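Local coordinates for protein exopolyphosphatase (Cytophaga hutchinsonii, PDB 3MDQ) that probably shortens inorganic polyphosphate from the chain end by hydrolysis, releasing orthophosphate, as a member of the Ppx/GppA phosphatase family, at residues R66-L69 with D70-A73; T255-E258 with R259-I262. All blocks are in the same frame, centred on the assembly; numbering follows the deposited sequence.

Interaction 1: R66-L69 with D70-A73; sequences RVIL and DEHA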
ATOM      1  N   ARG A  66      19.603  -2.026  -7.098  1.00  9.95           N
ATOM      2  CA  ARG A  66      20.946  -2.258  -6.571  1.00  8.84           C
ATOM      3  C   ARG A  66      21.922  -1.216  -7.141  1.00  7.52           C
ATOM      4  O   ARG A  66      22.734  -0.641  -6.382  1.00  7.29           O
ATOM      5  CB  ARG A  66      21.393  -3.679  -6.885  1.00  9.00           C
ATOM      6  CG  ARG A  66      22.853  -3.978  -6.546  1.00  9.16           C
ATOM      7  CD  ARG A  66      23.137  -4.141  -5.070  1.00 12.16           C
ATOM      8  NE  ARG A  66      24.522  -3.800  -4.736  1.00 11.35           N
ATOM      9  CZ  ARG A  66      25.329  -4.430  -3.880  1.00 12.90           C
ATOM     10  NH1 ARG A  66      25.034  -5.607  -3.350  1.00 12.60           N
ATOM     11  NH2 ARG A  66      26.511  -3.897  -3.629  1.00  9.94           N
ATOM     12  N   VAL A  67      21.816  -0.914  -8.441  1.00  7.10           N
ATOM     13  CA  VAL A  67      22.661   0.135  -8.999  1.00  7.10           C
ATOM     14  C   VAL A  67      22.442   1.455  -8.268  1.00  7.25           C
ATOM     15  O   VAL A  67      23.377   2.149  -7.945  1.00  8.20           O
ATOM     16  CB  VAL A  67      22.429   0.352 -10.511  1.00  6.95           C
ATOM     17  CG1 VAL A  67      23.169   1.616 -10.982  1.00  9.12           C
ATOM     18  CG2 VAL A  67      22.888  -0.876 -11.310  1.00  9.65           C
ATOM     19  N   ILE A  68      21.180   1.824  -8.065  1.00  7.43           N
ATOM     20  CA  ILE A  68      20.878   3.116  -7.424  1.00  8.48           C
ATOM     21  C   ILE A  68      21.410   3.143  -5.979  1.00  8.74           C
ATOM     22  O   ILE A  68      21.979   4.129  -5.529  1.00 10.18           O
ATOM     23  CB  ILE A  68      19.364   3.423  -7.454  1.00  9.03           C
ATOM     24  CG1 ILE A  68      18.856   3.566  -8.886  1.00 12.45           C
ATOM     25  CG2 ILE A  68      19.091   4.693  -6.639  1.00  9.46           C
ATOM     26  CD1 ILE A  68      17.373   3.482  -9.059  1.00 11.56           C
ATOM     27  N   LEU A  69      21.259   2.042  -5.263  1.00  8.99           N
ATOM     28  CA  LEU A  69      21.818   1.937  -3.905  1.00  8.45           C
ATOM     29  C   LEU A  69      23.331   2.179  -3.914  1.00  8.82           C
ATOM     30  O   LEU A  69      23.887   2.911  -3.089  1.00  9.78           O
ATOM     31  CB  LEU A  69      21.499   0.552  -3.322  1.00  9.43           C
ATOM     32  CG  LEU A  69      20.075   0.355  -2.891  1.00 10.04           C
ATOM     33  CD1 LEU A  69      19.812  -1.173  -2.637  1.00 12.33           C
ATOM     34  CD2 LEU A  69      19.751   1.146  -1.601  1.00  9.92           C
ATOM     35  N   ASP A  70      24.009   1.509  -4.831  1.00  8.25           N
ATOM     36  CA  ASP A  70      25.437   1.641  -4.954  1.00  7.95           C
ATOM     37  C   ASP A  70      25.860   3.052  -5.357  1.00  9.47           C
ATOM     38  O   ASP A  70      26.871   3.581  -4.858  1.00  9.19           O
ATOM     39  CB  ASP A  70      25.988   0.609  -5.965  1.00  7.64           C
ATOM     40  CG  ASP A  70      25.896  -0.826  -5.436  1.00  8.06           C
ATOM     41  OD1 ASP A  70      26.031  -0.981  -4.182  1.00 11.16           O
ATOM     42  OD2 ASP A  70      25.672  -1.761  -6.243  1.00  9.92           O
ATOM     43  N   GLU A  71      25.074   3.669  -6.234  1.00  8.17           N
ATOM     44  CA  GLU A  71      25.365   5.046  -6.688  1.00 10.08           C
ATOM     45  C   GLU A  71      25.230   6.055  -5.547  1.00 12.13           C
ATOM     46  O   GLU A  71      25.721   7.173  -5.671  1.00 14.57           O
ATOM     47  CB  GLU A  71      24.439   5.439  -7.833  1.00 12.21           C
ATOM     48  CG  GLU A  71      24.901   4.893  -9.125  1.00 14.08           C
ATOM     49  CD  GLU A  71      23.906   4.979 -10.284  1.00 14.89           C
ATOM     50  OE1 GLU A  71      22.705   5.230 -10.055  1.00 22.45           O
ATOM     51  OE2 GLU A  71      24.367   4.741 -11.422  1.00 22.32           O
ATOM     52  N   HIS A  72      24.564   5.668  -4.446  1.00  9.06           N
ATOM     53  CA  HIS A  72      24.402   6.525  -3.272  1.00 12.23           C
ATOM     54  C   HIS A  72      25.177   5.983  -2.074  1.00 12.81           C
ATOM     55  O   HIS A  72      24.971   6.409  -0.927  1.00 15.54           O
ATOM     56  CB  HIS A  72      22.908   6.724  -2.973  1.00 12.67           C
ATOM     57  CG  HIS A  72      22.226   7.568  -3.991  1.00 17.07           C
ATOM     58  ND1 HIS A  72      21.705   7.048  -5.154  1.00 16.35           N
ATOM     59  CD2 HIS A  72      22.039   8.913  -4.062  1.00 15.85           C
ATOM     60  CE1 HIS A  72      21.208   8.032  -5.888  1.00 20.11           C
ATOM     61  NE2 HIS A  72      21.357   9.161  -5.227  1.00 20.04           N
ATOM     62  N   ALA A  73      26.096   5.049  -2.329  1.00 11.14           N
ATOM     63  CA  ALA A  73      26.945   4.482  -1.277  1.00 14.00           C
ATOM     64  C   ALA A  73      26.188   3.998  -0.055  1.00 17.04           C
ATOM     65  O   ALA A  73      26.641   4.171   1.091  1.00 18.13           O
ATOM     66  CB  ALA A  73      28.026   5.500  -0.866  1.00 14.33           C
TER
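Arg66 and Asp70, and likewise Val67 and Glu71, are joined by the i to i+4 backbone bonds of the closing turn of helix 52-71. Asp70 N lies 2.9 Å from Arg66 O, and Glu71 N lies 2.8 Å from Val67 O. At the next step the regular pattern weakens: His72 N makes a weak bond to Ile68 O and a better one to Leu69 O, 3.1 Å away, arriving above that carbonyl's plane. The side chains follow the same i to i+4 spacing. Arg66, bent at chi2 (75°), folds alongside the helix and grips the Asp70 carboxylate side-on, one nitrogen to each oxygen. Arg66 NE meets Asp70 OD2 at 2.8 Å in an almost straight bond, while Arg66 NH2 reaches Asp70 OD1 at 3.0 Å along a more bent path. Both oxygens are approached from the syn side, although the guanidinium and carboxylate planes are 56° apart. The remaining nitrogen, NH1, is held by Val102 O, which limits how far the guanidinium can turn. His72 ND1 donates to Ile68 O at 3.0 Å with the carbonyl oxygen in the ring plane, so this oxygen, held only weakly by the backbone N of His72, gains a straighter bond from the same residue's ring. The ring lies beside Ile68, whose CG2 is 3.8 Å from His72 ND1. Beyond, Ile68 and Leu69 pack on Leu18 and Ile20 of strand 15-24. Ala73 turns to a positive phi of 50°, its N bonded to Asp70 O and the following Val74 N to Leu69 O. Nested in this way, the two bonds make a Schellman motif, ending a helix that covers the first sheet of the actin-like ATPase fold.

Interaction 2: T255-E258 with R259-I262; sequences TRRE and RLAI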
ATOM      1  N   THR A 255     -14.321   2.688 -17.712  1.00 11.18           N
ATOM      2  CA  THR A 255     -13.703   1.503 -18.254  1.00  9.99           C
ATOM      3  C   THR A 255     -12.209   1.460 -17.956  1.00  9.69           C
ATOM      4  O   THR A 255     -11.590   2.474 -17.676  1.00 10.98           O
ATOM      5  CB  THR A 255     -13.911   1.405 -19.777  1.00 11.63           C
ATOM      6  OG1 THR A 255     -13.149   2.435 -20.386  1.00 12.45           O
ATOM      7  CG2 THR A 255     -15.361   1.547 -20.153  1.00 14.69           C
ATOM      8  N   ARG A 256     -11.637   0.268 -18.035  1.00 10.98           N
ATOM      9  CA  ARG A 256     -10.201   0.103 -17.877  1.00 11.77           C
ATOM     10  C   ARG A 256      -9.437   1.042 -18.826  1.00 11.47           C
ATOM     11  O   ARG A 256      -8.479   1.711 -18.438  1.00 11.64           O
ATOM     12  CB  ARG A 256      -9.779  -1.354 -18.135  1.00 12.32           C
ATOM     13  CG  ARG A 256      -8.289  -1.563 -18.047  1.00 17.75           C
ATOM     14  CD  ARG A 256      -7.917  -3.028 -18.326  1.00 18.57           C
ATOM     15  NE  ARG A 256      -6.474  -3.150 -18.475  1.00 20.46           N
ATOM     16  CZ  ARG A 256      -5.815  -3.120 -19.624  1.00 19.71           C
ATOM     17  NH1 ARG A 256      -6.459  -2.972 -20.781  1.00 22.45           N
ATOM     18  NH2 ARG A 256      -4.498  -3.229 -19.603  1.00 30.18           N
ATOM     19  N   ARG A 257      -9.854   1.073 -20.088  0.50 12.06           N
ATOM     20  CA  ARG A 257      -9.184   1.915 -21.074  0.50 12.12           C
ATOM     21  C   ARG A 257      -9.210   3.385 -20.686  0.50 11.82           C
ATOM     22  O   ARG A 257      -8.212   4.085 -20.833  0.50 13.10           O
ATOM     23  CB  ARG A 257      -9.829   1.709 -22.445  0.50 12.33           C
ATOM     24  CG  ARG A 257      -9.171   2.489 -23.548  0.50 15.16           C
ATOM     25  CD  ARG A 257      -7.724   2.123 -23.694  0.50 19.14           C
ATOM     26  NE  ARG A 257      -7.508   0.716 -24.010  0.50 15.95           N
ATOM     27  CZ  ARG A 257      -6.301   0.207 -24.214  0.50 21.44           C
ATOM     28  NH1 ARG A 257      -5.245   1.008 -24.130  0.50 23.92           N
ATOM     29  NH2 ARG A 257      -6.150  -1.082 -24.500  0.50 28.60           N
ATOM     30  N   GLU A 258     -10.337   3.867 -20.173  1.00 11.42           N
ATOM     31  CA  GLU A 258     -10.436   5.261 -19.695  1.00 12.05           C
ATOM     32  C   GLU A 258      -9.494   5.504 -18.522  1.00 14.12           C
ATOM     33  O   GLU A 258      -8.854   6.548 -18.426  1.00 15.28           O
ATOM     34  CB  GLU A 258     -11.842   5.605 -19.270  1.00 12.45           C
ATOM     35  CG  GLU A 258     -12.790   5.712 -20.462  1.00 14.01           C
ATOM     36  CD  GLU A 258     -14.253   5.792 -20.101  1.00 18.14           C
ATOM     37  OE1 GLU A 258     -14.692   5.356 -19.005  1.00 15.89           O
ATOM     38  OE2 GLU A 258     -15.005   6.242 -20.994  1.00 26.42           O
ATOM     39  N   ARG A 259      -9.400   4.547 -17.613  1.00 11.84           N
ATOM     40  CA  ARG A 259      -8.538   4.730 -16.429  1.00 11.37           C
ATOM     41  C   ARG A 259      -7.052   4.782 -16.781  1.00 11.88           C
ATOM     42  O   ARG A 259      -6.264   5.518 -16.144  1.00 15.77           O
ATOM     43  CB  ARG A 259      -8.847   3.639 -15.410  1.00 11.24           C
ATOM     44  CG  ARG A 259     -10.219   3.766 -14.801  1.00  9.98           C
ATOM     45  CD  ARG A 259     -10.361   2.866 -13.582  1.00 10.79           C
ATOM     46  NE  ARG A 259     -10.116   1.437 -13.807  1.00 10.30           N
ATOM     47  CZ  ARG A 259     -10.999   0.582 -14.305  1.00 12.40           C
ATOM     48  NH1 ARG A 259     -12.213   0.991 -14.725  1.00 10.35           N
ATOM     49  NH2 ARG A 259     -10.695  -0.690 -14.389  1.00 11.83           N
ATOM     50  N   LEU A 260      -6.666   4.041 -17.808  1.00 11.67           N
ATOM     51  CA  LEU A 260      -5.269   4.043 -18.245  1.00 14.36           C
ATOM     52  C   LEU A 260      -4.846   5.450 -18.648  1.00 18.19           C
ATOM     53  O   LEU A 260      -3.656   5.744 -18.650  1.00 20.49           O
ATOM     54  CB  LEU A 260      -5.054   3.046 -19.379  1.00 12.98           C
ATOM     55  CG  LEU A 260      -5.171   1.566 -19.018  1.00 13.77           C
ATOM     56  CD1 LEU A 260      -5.136   0.689 -20.292  1.00 17.06           C
ATOM     57  CD2 LEU A 260      -4.068   1.123 -18.042  1.00 19.41           C
ATOM     58  N   ALA A 261      -5.800   6.317 -18.980  1.00 18.64           N
ATOM     59  CA  ALA A 261      -5.499   7.700 -19.394  1.00 21.10           C
ATOM     60  C   ALA A 261      -5.436   8.713 -18.250  1.00 21.99           C
ATOM     61  O   ALA A 261      -5.091   9.880 -18.470  1.00 22.24           O
ATOM     62  CB  ALA A 261      -6.532   8.149 -20.408  1.00 21.23           C
ATOM     63  N   ILE A 262      -5.730   8.285 -17.021  1.00 18.62           N
ATOM     64  CA  ILE A 262      -5.672   9.171 -15.867  1.00 17.96           C
ATOM     65  C   ILE A 262      -4.194   9.373 -15.474  1.00 19.66           C
ATOM     66  O   ILE A 262      -3.403   8.413 -15.404  1.00 18.95           O
ATOM     67  CB  ILE A 262      -6.474   8.597 -14.697  1.00 19.71           C
ATOM     68  CG1 ILE A 262      -7.949   8.522 -15.075  1.00 18.20           C
ATOM     69  CG2 ILE A 262      -6.300   9.457 -13.421  1.00 19.01           C
ATOM     70  CD1 ILE A 262      -8.788   7.765 -14.053  1.00 19.16           C
TER
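Arg259 N donates to Thr255 O at 3.0 Å, nearly along the C=O axis, and opens the backbone bonding of the short helix 256-260. Leu260 N repeats the bond to Arg256 O; Ala261 N then shortens the step, bonding Glu258 O from above its carbonyl plane. The Arg259 side chain curls back along the first turn. Its CG, beside its own backbone N (chi1 -68°), comes 3.4 Å from Thr255 O, and a bend at chi3 (-57°) brings one guanidinium face against Arg256 CA, with Arg259 NH2 3.6 Å from Arg256 CA. This buried group is held by Ala270 O at NE and Ser254 OG at NH1, and its chain touches Leu251, Val273 and Val274. A methionine in its place would probably leave the Ala270 carbonyl and the Ser254 hydroxyl without this donor and loosen the helix start from helix 267-286. On another side, Leu260 CD1 sits over one face of the Arg256 guanidinium, 3.9 Å from Arg256 CZ. That extended arginine reaches past the leucine to salt bridges with Asp271 and Glu267. Asp174 OD1 takes the Arg256 backbone N, so two carboxylates, those of Asp174 and Glu258, lie where the helix dipole would probably stabilise negative charge. Thr255 OG1 accepts Glu258 N at 3.2 Å, and Glu258 OE1 in return accepts Thr255 N at 3.0 Å, above the carboxylate plane. This reciprocal pair is a capping box, with Thr255 as N-cap.

How the interactions relate
Both interactions are local and lie in series: 66-73 is complete long before 255-262 begins, so neither nests in nor crosses the other, and each joins neighbouring residues of one helical stretch and closes no longer loop. After the first three strands, the chain runs through helix 52-71 and reaches interaction 1 at its C-terminal end, leading into strand 76-81 of the first sheet. It then passes through five of the six strands of the second sheet and helix 241-253 to interaction 2, which takes in the whole of the short helix 256-260. Interaction 1 thus finishes a helix against one sheet, and interaction 2 spans a short helix between two longer ones, 241-253 and 267-286. Their centres are 35 Å apart.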